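PDB 7ATL: esterase from uncultured bacterium pCosCE1, which hydrolyses carboxylic esters as a family VIII carboxylesterase with a beta-lactamase-like fold and also shows promiscuous acyltransferase activity. Local coordinates for residues 187-190 / 191-194. Sequence-based numbering, arbitrary orientation.
Sequences GEPL and PQVF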
# COMPACT_ATOMS: atom_id res chain seq x y z
N GLY A 187 -0.23 18.61 -14.57
CA GLY A 187 0.63 19.81 -14.63
C GLY A 187 0.92 20.35 -13.24
O GLY A 187 1.07 21.58 -13.10
N GLU A 188 1.02 19.49 -12.23
CA GLU A 188 1.35 19.93 -10.85
C GLU A 188 2.02 18.78 -10.11
O GLU A 188 1.90 17.63 -10.51
CB GLU A 188 0.10 20.46 -10.14
CG GLU A 188 -1.03 19.46 -10.04
CD GLU A 188 -2.30 19.95 -9.35
OE1 GLU A 188 -3.27 19.16 -9.25
OE2 GLU A 188 -2.32 21.11 -8.90
N PRO A 189 2.77 19.05 -9.02
CA PRO A 189 3.45 18.01 -8.26
C PRO A 189 2.48 17.02 -7.62
O PRO A 189 1.36 17.39 -7.37
CB PRO A 189 4.23 18.79 -7.19
CG PRO A 189 4.38 20.18 -7.78
CD PRO A 189 3.05 20.40 -8.48
N LEU A 190 2.96 15.82 -7.32
CA LEU A 190 2.13 14.67 -6.90
C LEU A 190 1.31 15.00 -5.64
O LEU A 190 0.17 14.55 -5.55
CB LEU A 190 3.01 13.43 -6.72
CG LEU A 190 2.26 12.13 -6.39
CD1 LEU A 190 1.25 11.82 -7.48
CD2 LEU A 190 3.20 10.95 -6.20
N PRO A 191 1.82 15.72 -4.61
CA PRO A 191 1.01 16.02 -3.43
C PRO A 191 -0.24 16.83 -3.78
O PRO A 191 -1.32 16.53 -3.23
CB PRO A 191 1.95 16.80 -2.49
CG PRO A 191 3.33 16.40 -2.93
CD PRO A 191 3.21 16.19 -4.44
N GLN A 192 -0.10 17.77 -4.71
CA GLN A 192 -1.23 18.61 -5.18
C GLN A 192 -2.17 17.72 -6.02
O GLN A 192 -3.39 17.82 -5.85
CB GLN A 192 -0.76 19.86 -5.93
CG GLN A 192 -0.26 20.97 -5.03
CD GLN A 192 1.05 20.72 -4.30
OE1 GLN A 192 1.16 21.02 -3.11
NE2 GLN A 192 2.06 20.18 -4.97
N VAL A 193 -1.62 16.84 -6.85
CA VAL A 193 -2.44 15.86 -7.62
C VAL A 193 -3.31 15.05 -6.66
O VAL A 193 -4.53 14.98 -6.85
CB VAL A 193 -1.57 14.93 -8.48
CG1 VAL A 193 -2.42 13.85 -9.11
CG2 VAL A 193 -0.80 15.69 -9.55
N PHE A 194 -2.70 14.45 -5.64
CA PHE A 194 -3.43 13.62 -4.65
C PHE A 194 -4.51 14.47 -3.97
O PHE A 194 -5.62 13.95 -3.71
CB PHE A 194 -2.49 13.06 -3.58
CG PHE A 194 -3.22 12.30 -2.51
CD1 PHE A 194 -3.77 11.05 -2.78
CD2 PHE A 194 -3.39 12.85 -1.24
CE1 PHE A 194 -4.44 10.35 -1.79
CE2 PHE A 194 -4.07 12.15 -0.25
CZ PHE A 194 -4.59 10.89 -0.53
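Phe194 N donates a nearly straight hydrogen bond of 2.9 Å to Leu190 O, and Val193 N donates one of 3.1 Å to Pro189 O. These are the first i to i+4 bonds of helix 190-199, with Pro189 at the N-cap position. Gln192 N adds a weak bond to Pro189 O, bent to 123° at the hydrogen. The N-cap carbonyl thus receives two amides, while Pro191, in the first turn, has no N-H to offer. Leu190 N is taken by Glu183 OE2 from helix 174-186. The start of one helix is thereby tied to the end of the helix before it, and Gly187, with positive phi, is where the chain leaves helix 174-186.

The Glu188 side chain slants across Val193 and Gln192, its carboxylate plane turned 66° from the Gln192 amide plane. With chi1 at 59°, its CG is flanked by both the backbone N and C, and the outstretched chain carries the carboxylate past Gln192. There Glu188 OE2 comes 3.6 Å from Gln192 CB, while Glu188 OE1 is hydrogen-bonded to His196 ND1. The aliphatic part of Glu188 rests on Val193: Glu188 CG is 3.8 Å from Val193 CG2. Leu190 and Pro191 both pack on Phe209, and the ring of Phe194 meets that of Tyr70 almost at right angles. On the exposed side, a kink about the CB-CG bond of Gln192 swings the NE2 end of its amide across the Pro189 ring, with Gln192 NE2 3.4 Å from Pro189 CB.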